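Local coordinates for alpha-fucosidase (Bifidobacterium bifidum, PDB 2EAB), which probably releases alpha-1,2-linked L-fucose from glycans by hydrolysis, this chain being the glycoside hydrolase family 95 catalytic part of a longer protein, at residues Gly455-Ala459 / Gly478-His484; Ser565-Pro570 / Glu652-Glu656; Val604-Cys610 / Asn629-Cys634. All blocks are in the same frame, centred on the assembly; numbering follows the deposited sequence.

All three contacts lie in the family 95 catalytic domain. Followed from the N terminus, the chain first makes contact 1, where the loop 478-484 comes back onto helix 452-463 after a short excursion. It then passes through helices 507-520 and 525-546 to contact 2, which joins the loop between strands 558-565 and 572-574 to the loop between helices 632-639 and 697-711. Before contact 2 closes at 652-656, contact 3 opens and shuts inside the same loop, tying 604-610 to the start of helix 632-639 with a disulfide. Contact 3 is thus nested in contact 2, and contact 1 precedes both. None touches another: contacts 1 and 2 have centres about 25 Å apart.

Contact 1 (Gly455-Ala459 / Gly478-His484); sequences GRVTA and GEGYMAH
G455, on helix 452-463, lies against Y481 of the segment 478-484, with their CA atoms 4.2 Å apart. The lack of a side chain allows this, since a CB on G455 would run into Y481 CB. The carbonyl of G455 does double duty. Besides taking the helical bond from A459 N, G455 O accepts from M482 N at 2.9 Å. This second bond is nearly straight (168° at the hydrogen), but its donor stands well above the carbonyl plane, on the face opposite A459 N. A CA-H...O contact from Y481 reaches the same oxygen.

The helix presses equally hard on G480: R456 CG and A459 CB each come to 3.3 Å from G480 O. At phi 138°, any CB on G480 would jam against the preceding carbonyl. Beyond CG, R456 runs extended past G478, bringing R456 NH2 to 3.6 Å from G478 CA; a CB on G478 would strike R456 NE. Its guanidinium ends in a salt bridge with E537 of helix 525-546 and in bonds to the carbonyls of T473 and P474. A leucine in place of R456 would probably leave E537 without its ionic mate and those two carbonyls without this donor.

The tight packing continues at T458, whose side chain crosses that of M482 at about a right angle: T458 CB lies 3.4 Å from M482 O, and T458 CG2 3.8 Å from M482 SD. T458 OG1 turns instead to N94 and T493. Looser is the touch of the T458 methyl at the edge of the H484 ring. The partly exposed margins lie apart: V457 points its CB away from the loop, and the end of E479 leads off to the Y545 hydroxyl. G455 and G478 thus let a connecting segment lie directly on a helix, here within the helical (alpha/alpha)6-type catalytic domain of family 95.

Contact 2 (Ser565-Pro570 / Glu652-Glu656); sequences SPEQGP and EWYFE
With CG of E652 swung opposite its backbone N (chi1 -179°) and the chain extended beyond it, the carboxylate reaches S565 and Q568. S565 OG, also turned away from its own N (chi1 -166°), donates to E652 OE2 at 2.7 Å on the anti lone pair. Q568 NE2 gives the other oxygen, E652 OE1, a bond of 2.9 Å. That bond is bent and arrives from above the carboxylate plane, though it lies in the plane of the Q568 amide. Water 3 joins E652 OE2 to P566 O.

W653 packs beside this polar cluster. P570 CD lies over one face of its indole and E652 CG over the opposite face, both toward the rim, while Q568 O meets the edge in plane, 3.5 Å from W653 CZ2. G569 CA packs close to the same ring atom, where a CB would clash. Water 2 accepts from W653 NE1 and from S565 N and donates to Q568 O and P570 O, knitting the two segments together.

E652 OE1 also forms a salt bridge with R710 of helix 697-711. A buried carboxylate with this many donors is likely to stay ionised and fixed in rotation.

Contact 3 (Val604-Cys610 / Asn629-Cys634); sequences VGNTTDC and NRSWSC
The segment 604-610 runs past the first turn of helix 632-639 at close backbone range, G605 CA lying 5.0 Å from S631 CA, and a CB on G605 would strike S631 CB. S633 fastens the start of this run by two bonds to one carbonyl: S633 OG donates to V604 O at 2.7 Å from above the carbonyl plane, and S633 N at 3.0 Å from within it.

N629 uses its whole carboxamide. With CG opposite the backbone N (chi1 -176°), the side chain points into the curve of 606-608, and its two N-H groups go to different carbonyls: N629 ND2 lies 3.0 Å from N606 O and 2.9 Å from T608 O, both partners near the amide plane. On its other side, N629 OD1 accepts from S631 N, which makes an Asx turn, and from S631 OG at 2.8 Å, the latter on a lone pair. The amide is therefore held against flipping. S631 is the N-cap residue of the helix, its OG accepting a weak bond from C634 N and another weak one from N606 N. A second Asx turn, T608 N to N606 OD1 at 2.9 Å, shapes the facing loop.

The far end is closed covalently. C610 SG and C634 SG are joined at 2.1 Å with a chi3 of 96°, close to the relaxed disulfide value. Away from the disulfide, water 4 links D609 O to N629 N.

N606 to D609 are exposed, whereas W632 and V604 face inward. W632 lodges between helices 525-546 and 577-596, touching V543 on the first and I591 on the second, and V604 meets A594. C610 packs on S637 and L638 of helix 632-639, so the disulfide loop is seated on the helix it leads into.

Contact 1 (Gly455-Ala459 / Gly478-His484)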
loop_
_atom_site.group_PDB
_atom_site.type_symbol
_atom_site.label_atom_id
_atom_site.label_comp_id
_atom_site.label_asym_id
_atom_site.label_seq_id
_atom_site.Cartn_x
_atom_site.Cartn_y
_atom_site.Cartn_z
ATOM N N GLY A 455 -19.994 6.336 -3.250
ATOM C CA GLY A 455 -19.648 6.356 -4.666
ATOM C C GLY A 455 -20.844 6.292 -5.595
ATOM O O GLY A 455 -20.764 6.750 -6.735
ATOM N N ARG A 456 -21.956 5.732 -5.123
ATOM C CA ARG A 456 -23.192 5.732 -5.905
ATOM C C ARG A 456 -23.743 7.153 -6.056
ATOM O O ARG A 456 -24.362 7.475 -7.070
ATOM C CB ARG A 456 -24.233 4.796 -5.287
ATOM C CG ARG A 456 -23.964 3.328 -5.572
ATOM C CD ARG A 456 -24.846 2.442 -4.729
ATOM N NE ARG A 456 -24.688 1.029 -5.051
ATOM C CZ ARG A 456 -25.285 0.045 -4.385
ATOM N NH1 ARG A 456 -26.092 0.313 -3.364
ATOM N NH2 ARG A 456 -25.089 -1.211 -4.752
ATOM N N VAL A 457 -23.517 7.998 -5.052
ATOM C CA VAL A 457 -23.888 9.409 -5.137
ATOM C C VAL A 457 -23.052 10.088 -6.223
ATOM O O VAL A 457 -23.586 10.776 -7.085
ATOM C CB VAL A 457 -23.710 10.146 -3.784
ATOM C CG1 VAL A 457 -24.163 11.593 -3.889
ATOM C CG2 VAL A 457 -24.481 9.441 -2.676
ATOM N N THR A 458 -21.741 9.864 -6.195
ATOM C CA THR A 458 -20.840 10.423 -7.195
ATOM C C THR A 458 -21.189 9.930 -8.600
ATOM O O THR A 458 -21.194 10.710 -9.554
ATOM C CB THR A 458 -19.389 10.078 -6.840
ATOM O OG1 THR A 458 -19.117 10.560 -5.519
ATOM C CG2 THR A 458 -18.414 10.723 -7.801
ATOM N N ALA A 459 -21.472 8.635 -8.730
ATOM C CA ALA A 459 -21.855 8.050 -10.014
ATOM C C ALA A 459 -23.113 8.700 -10.580
ATOM O O ALA A 459 -23.201 8.955 -11.782
ATOM C CB ALA A 459 -22.039 6.549 -9.890
ATOM N N GLY A 478 -26.274 -2.478 -7.790
ATOM C CA GLY A 478 -26.488 -1.065 -8.089
ATOM C C GLY A 478 -26.023 -0.695 -9.484
ATOM O O GLY A 478 -25.523 -1.538 -10.232
ATOM N N GLU A 479 -26.193 0.578 -9.831
ATOM C CA GLU A 479 -25.842 1.069 -11.163
ATOM C C GLU A 479 -24.375 1.460 -11.308
ATOM O O GLU A 479 -23.903 1.701 -12.419
ATOM C CB GLU A 479 -26.747 2.234 -11.559
ATOM C CG GLU A 479 -28.176 1.812 -11.816
ATOM C CD GLU A 479 -28.265 0.762 -12.908
ATOM O OE1 GLU A 479 -27.821 1.035 -14.044
ATOM O OE2 GLU A 479 -28.765 -0.347 -12.621
ATOM N N GLY A 480 -23.657 1.511 -10.191
ATOM C CA GLY A 480 -22.252 1.871 -10.229
ATOM C C GLY A 480 -21.836 2.802 -9.118
ATOM O O GLY A 480 -22.638 3.570 -8.586
ATOM N N TYR A 481 -20.557 2.725 -8.776
ATOM C CA TYR A 481 -19.956 3.597 -7.783
ATOM C C TYR A 481 -18.695 4.205 -8.387
ATOM O O TYR A 481 -17.908 3.520 -9.044
ATOM C CB TYR A 481 -19.684 2.850 -6.460
ATOM C CG TYR A 481 -18.898 1.564 -6.614
ATOM C CD1 TYR A 481 -17.550 1.513 -6.283
ATOM C CD2 TYR A 481 -19.505 0.402 -7.099
ATOM C CE1 TYR A 481 -16.823 0.341 -6.432
ATOM C CE2 TYR A 481 -18.790 -0.773 -7.258
ATOM C CZ TYR A 481 -17.448 -0.796 -6.925
ATOM O OH TYR A 481 -16.722 -1.955 -7.076
ATOM N N MET A 482 -18.542 5.506 -8.183
ATOM C CA MET A 482 -17.459 6.267 -8.766
ATOM C C MET A 482 -16.667 6.932 -7.646
ATOM O O MET A 482 -17.244 7.467 -6.703
ATOM C CB MET A 482 -18.033 7.322 -9.716
ATOM C CG MET A 482 -16.987 8.161 -10.423
ATOM S SD MET A 482 -17.728 9.510 -11.360
ATOM C CE MET A 482 -17.379 9.033 -13.058
ATOM N N ALA A 483 -15.341 6.875 -7.758
ATOM C CA ALA A 483 -14.442 7.584 -6.854
ATOM C C ALA A 483 -13.198 7.962 -7.639
ATOM O O ALA A 483 -12.960 7.444 -8.736
ATOM C CB ALA A 483 -14.094 6.746 -5.637
ATOM N N HIS A 484 -12.395 8.848 -7.060
ATOM C CA HIS A 484 -11.303 9.465 -7.784
ATOM C C HIS A 484 -9.969 9.293 -7.040
ATOM O O HIS A 484 -9.738 8.236 -6.454
ATOM C CB HIS A 484 -11.711 10.901 -8.107
ATOM C CG HIS A 484 -12.796 10.971 -9.132
ATOM N ND1 HIS A 484 -14.146 10.918 -8.843
ATOM C CD2 HIS A 484 -12.702 11.030 -10.477
ATOM C CE1 HIS A 484 -14.833 10.967 -9.974
ATOM N NE2 HIS A 484 -13.976 11.042 -10.978
#

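Contact 2 (Ser565-Pro570 / Glu652-Glu656)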
loop_
_atom_site.group_PDB
_atom_site.type_symbol
_atom_site.label_atom_id
_atom_site.label_comp_id
_atom_site.label_asym_id
_atom_site.label_seq_id
_atom_site.Cartn_x
_atom_site.Cartn_y
_atom_site.Cartn_z
ATOM N N SER A 565 -4.026 11.670 -19.071
ATOM C CA SER A 565 -2.976 10.724 -18.730
ATOM C C SER A 565 -2.044 11.410 -17.736
ATOM O O SER A 565 -1.250 12.262 -18.137
ATOM C CB SER A 565 -2.203 10.307 -19.980
ATOM O OG SER A 565 -1.410 9.163 -19.709
ATOM N N PRO A 566 -2.150 11.078 -16.431
ATOM C CA PRO A 566 -1.310 11.803 -15.473
ATOM C C PRO A 566 0.186 11.645 -15.787
ATOM O O PRO A 566 0.618 10.535 -16.093
ATOM C CB PRO A 566 -1.666 11.141 -14.133
ATOM C CG PRO A 566 -3.052 10.623 -14.336
ATOM C CD PRO A 566 -3.032 10.110 -15.752
ATOM N N GLU A 567 0.984 12.719 -15.761
ATOM C CA GLU A 567 0.579 14.117 -15.595
ATOM C C GLU A 567 1.179 14.918 -16.752
ATOM O O GLU A 567 1.880 15.917 -16.535
ATOM C CB GLU A 567 1.132 14.686 -14.284
ATOM C CG GLU A 567 0.438 14.254 -13.012
ATOM C CD GLU A 567 0.974 14.984 -11.782
ATOM O OE1 GLU A 567 0.806 14.456 -10.659
ATOM O OE2 GLU A 567 1.572 16.079 -11.932
ATOM N N GLN A 568 0.935 14.468 -17.978
ATOM C CA GLN A 568 1.424 15.183 -19.157
ATOM C C GLN A 568 0.412 15.098 -20.291
ATOM O O GLN A 568 -0.574 14.371 -20.189
ATOM C CB GLN A 568 2.804 14.669 -19.594
ATOM C CG GLN A 568 2.793 13.246 -20.131
ATOM C CD GLN A 568 4.100 12.832 -20.791
ATOM O OE1 GLN A 568 5.040 13.619 -20.917
ATOM N NE2 GLN A 568 4.162 11.577 -21.220
ATOM N N GLY A 569 0.662 15.850 -21.359
ATOM C CA GLY A 569 -0.223 15.879 -22.510
ATOM C C GLY A 569 -1.468 16.715 -22.272
ATOM O O GLY A 569 -1.570 17.423 -21.262
ATOM N N PRO A 570 -2.426 16.654 -23.213
ATOM C CA PRO A 570 -3.674 17.412 -23.101
ATOM C C PRO A 570 -4.562 16.922 -21.965
ATOM O O PRO A 570 -4.556 15.733 -21.627
ATOM C CB PRO A 570 -4.377 17.143 -24.437
ATOM C CG PRO A 570 -3.331 16.612 -25.345
ATOM C CD PRO A 570 -2.366 15.886 -24.467
ATOM N N GLU A 652 0.940 6.257 -25.584
ATOM C CA GLU A 652 0.272 6.780 -24.398
ATOM C C GLU A 652 -1.113 7.338 -24.764
ATOM O O GLU A 652 -2.045 7.272 -23.952
ATOM C CB GLU A 652 1.166 7.813 -23.696
ATOM C CG GLU A 652 0.558 8.400 -22.419
ATOM C CD GLU A 652 1.565 9.044 -21.474
ATOM O OE1 GLU A 652 2.768 9.134 -21.804
ATOM O OE2 GLU A 652 1.134 9.478 -20.384
ATOM N N TRP A 653 -1.237 7.852 -25.990
ATOM C CA TRP A 653 -2.508 8.331 -26.535
ATOM C C TRP A 653 -2.768 7.677 -27.878
ATOM O O TRP A 653 -1.829 7.368 -28.613
ATOM C CB TRP A 653 -2.493 9.848 -26.720
ATOM C CG TRP A 653 -2.250 10.592 -25.454
ATOM C CD1 TRP A 653 -3.185 10.981 -24.532
ATOM C CD2 TRP A 653 -0.985 11.025 -24.953
ATOM N NE1 TRP A 653 -2.574 11.634 -23.488
ATOM C CE2 TRP A 653 -1.224 11.680 -23.724
ATOM C CE3 TRP A 653 0.332 10.934 -25.429
ATOM C CZ2 TRP A 653 -0.193 12.232 -22.961
ATOM C CZ3 TRP A 653 1.351 11.485 -24.674
ATOM C CH2 TRP A 653 1.083 12.127 -23.453
ATOM N N TYR A 654 -4.035 7.493 -28.216
ATOM C CA TYR A 654 -4.378 6.814 -29.468
ATOM C C TYR A 654 -4.150 7.655 -30.718
ATOM O O TYR A 654 -4.108 7.111 -31.824
ATOM C CB TYR A 654 -5.787 6.187 -29.398
ATOM C CG TYR A 654 -5.830 5.164 -28.297
ATOM C CD1 TYR A 654 -5.012 4.034 -28.357
ATOM C CD2 TYR A 654 -6.617 5.350 -27.161
ATOM C CE1 TYR A 654 -4.994 3.103 -27.328
ATOM C CE2 TYR A 654 -6.605 4.420 -26.124
ATOM C CZ TYR A 654 -5.791 3.303 -26.215
ATOM O OH TYR A 654 -5.775 2.397 -25.180
ATOM N N PHE A 655 -3.972 8.965 -30.549
ATOM C CA PHE A 655 -3.577 9.819 -31.676
ATOM C C PHE A 655 -2.059 9.898 -31.903
ATOM O O PHE A 655 -1.596 10.581 -32.823
ATOM C CB PHE A 655 -4.222 11.223 -31.615
ATOM C CG PHE A 655 -3.954 12.007 -30.341
ATOM C CD1 PHE A 655 -2.699 12.035 -29.737
ATOM C CD2 PHE A 655 -4.971 12.778 -29.785
ATOM C CE1 PHE A 655 -2.476 12.786 -28.580
ATOM C CE2 PHE A 655 -4.760 13.527 -28.634
ATOM C CZ PHE A 655 -3.510 13.531 -28.030
ATOM N N GLU A 656 -1.293 9.194 -31.073
ATOM C CA GLU A 656 0.165 9.225 -31.124
ATOM C C GLU A 656 0.720 8.494 -32.348
ATOM O O GLU A 656 0.160 7.492 -32.791
ATOM C CB GLU A 656 0.705 8.601 -29.837
ATOM C CG GLU A 656 2.211 8.618 -29.643
ATOM C CD GLU A 656 2.608 8.107 -28.268
ATOM O OE1 GLU A 656 3.707 7.532 -28.136
ATOM O OE2 GLU A 656 1.811 8.271 -27.314
HETATM O O HOH W 1 -2.319 6.949 -21.184
HETATM O O HOH W 2 -3.015 13.472 -21.142
HETATM O O HOH W 3 2.271 9.177 -17.892
#

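Contact 3 (Val604-Cys610 / Asn629-Cys634)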
loop_
_atom_site.group_PDB
_atom_site.type_symbol
_atom_site.label_atom_id
_atom_site.label_comp_id
_atom_site.label_asym_id
_atom_site.label_seq_id
_atom_site.Cartn_x
_atom_site.Cartn_y
_atom_site.Cartn_z
ATOM N N VAL A 604 -20.704 -12.801 -18.710
ATOM C CA VAL A 604 -19.476 -12.990 -19.484
ATOM C C VAL A 604 -19.736 -12.766 -20.975
ATOM O O VAL A 604 -18.979 -12.061 -21.648
ATOM C CB VAL A 604 -18.856 -14.391 -19.231
ATOM C CG1 VAL A 604 -17.707 -14.677 -20.194
ATOM C CG2 VAL A 604 -18.376 -14.503 -17.793
ATOM N N GLY A 605 -20.810 -13.368 -21.482
ATOM C CA GLY A 605 -21.173 -13.250 -22.887
ATOM C C GLY A 605 -20.103 -13.780 -23.817
ATOM O O GLY A 605 -19.432 -14.773 -23.522
ATOM N N ASN A 606 -19.931 -13.089 -24.939
ATOM C CA ASN A 606 -19.059 -13.538 -26.016
ATOM C C ASN A 606 -18.782 -12.387 -26.977
ATOM O O ASN A 606 -19.202 -11.254 -26.729
ATOM C CB ASN A 606 -19.696 -14.727 -26.757
ATOM C CG ASN A 606 -21.056 -14.386 -27.354
ATOM O OD1 ASN A 606 -21.256 -13.306 -27.916
ATOM N ND2 ASN A 606 -21.998 -15.318 -27.243
ATOM N N THR A 607 -18.088 -12.675 -28.074
ATOM C CA THR A 607 -17.768 -11.650 -29.069
ATOM C C THR A 607 -18.563 -11.819 -30.369
ATOM O O THR A 607 -18.128 -11.374 -31.435
ATOM C CB THR A 607 -16.254 -11.593 -29.364
ATOM O OG1 THR A 607 -15.816 -12.859 -29.872
ATOM C CG2 THR A 607 -15.470 -11.256 -28.099
ATOM N N THR A 608 -19.726 -12.456 -30.270
ATOM C CA THR A 608 -20.613 -12.642 -31.416
ATOM C C THR A 608 -21.443 -11.381 -31.629
ATOM O O THR A 608 -22.070 -10.884 -30.690
ATOM C CB THR A 608 -21.543 -13.855 -31.211
ATOM O OG1 THR A 608 -20.759 -15.013 -30.904
ATOM C CG2 THR A 608 -22.383 -14.127 -32.462
ATOM N N ASP A 609 -21.447 -10.875 -32.863
ATOM C CA ASP A 609 -22.139 -9.625 -33.205
ATOM C C ASP A 609 -21.693 -8.502 -32.267
ATOM O O ASP A 609 -22.507 -7.769 -31.695
ATOM C CB ASP A 609 -23.661 -9.816 -33.190
ATOM C CG ASP A 609 -24.124 -10.870 -34.179
ATOM O OD1 ASP A 609 -23.643 -10.857 -35.333
ATOM O OD2 ASP A 609 -24.961 -11.714 -33.797
ATOM N N CYS A 610 -20.378 -8.391 -32.132
ATOM C CA CYS A 610 -19.758 -7.468 -31.200
ATOM C C CYS A 610 -19.108 -6.328 -31.966
ATOM O O CYS A 610 -18.203 -6.541 -32.775
ATOM C CB CYS A 610 -18.737 -8.215 -30.346
ATOM S SG CYS A 610 -17.791 -7.192 -29.218
ATOM N N ASN A 629 -25.188 -6.792 -28.215
ATOM C CA ASN A 629 -24.176 -7.398 -27.363
ATOM C C ASN A 629 -23.296 -6.334 -26.708
ATOM O O ASN A 629 -22.480 -5.704 -27.373
ATOM C CB ASN A 629 -23.333 -8.385 -28.180
ATOM C CG ASN A 629 -22.308 -9.132 -27.341
ATOM O OD1 ASN A 629 -22.162 -8.897 -26.137
ATOM N ND2 ASN A 629 -21.585 -10.042 -27.983
ATOM N N ARG A 630 -23.488 -6.135 -25.407
ATOM C CA ARG A 630 -22.623 -5.263 -24.610
ATOM C C ARG A 630 -22.070 -6.047 -23.426
ATOM O O ARG A 630 -21.831 -5.497 -22.350
ATOM C CB ARG A 630 -23.371 -4.005 -24.154
ATOM C CG ARG A 630 -23.697 -3.055 -25.292
ATOM C CD ARG A 630 -24.411 -1.804 -24.814
ATOM N NE ARG A 630 -25.778 -2.071 -24.369
ATOM C CZ ARG A 630 -26.856 -2.039 -25.151
ATOM N NH1 ARG A 630 -26.745 -1.742 -26.440
ATOM N NH2 ARG A 630 -28.050 -2.298 -24.635
ATOM N N SER A 631 -21.863 -7.345 -23.640
ATOM C CA SER A 631 -21.343 -8.230 -22.605
ATOM C C SER A 631 -19.908 -7.870 -22.235
ATOM O O SER A 631 -19.215 -7.159 -22.977
ATOM C CB SER A 631 -21.414 -9.688 -23.060
ATOM O OG SER A 631 -20.534 -9.924 -24.145
ATOM N N TRP A 632 -19.456 -8.381 -21.099
ATOM C CA TRP A 632 -18.103 -8.099 -20.647
ATOM C C TRP A 632 -17.047 -8.545 -21.658
ATOM O O TRP A 632 -16.091 -7.814 -21.910
ATOM C CB TRP A 632 -17.835 -8.724 -19.283
ATOM C CG TRP A 632 -18.690 -8.159 -18.184
ATOM C CD1 TRP A 632 -19.479 -7.035 -18.229
ATOM C CD2 TRP A 632 -18.822 -8.684 -16.862
ATOM N NE1 TRP A 632 -20.098 -6.844 -17.019
ATOM C CE2 TRP A 632 -19.706 -7.838 -16.159
ATOM C CE3 TRP A 632 -18.272 -9.792 -16.198
ATOM C CZ2 TRP A 632 -20.065 -8.073 -14.829
ATOM C CZ3 TRP A 632 -18.628 -10.023 -14.875
ATOM C CH2 TRP A 632 -19.514 -9.165 -14.206
ATOM N N SER A 633 -17.220 -9.732 -22.246
ATOM C CA SER A 633 -16.289 -10.227 -23.270
ATOM C C SER A 633 -16.254 -9.315 -24.492
ATOM O O SER A 633 -15.185 -9.031 -25.038
ATOM C CB SER A 633 -16.646 -11.650 -23.706
ATOM O OG SER A 633 -16.516 -12.560 -22.627
ATOM N N CYS A 634 -17.429 -8.858 -24.921
ATOM C CA CYS A 634 -17.520 -7.966 -26.064
ATOM C C CYS A 634 -16.814 -6.643 -25.776
ATOM O O CYS A 634 -15.937 -6.225 -26.532
ATOM C CB CYS A 634 -18.978 -7.734 -26.449
ATOM S SG CYS A 634 -19.165 -6.556 -27.800
HETATM O O HOH W 4 -25.136 -7.542 -31.010
#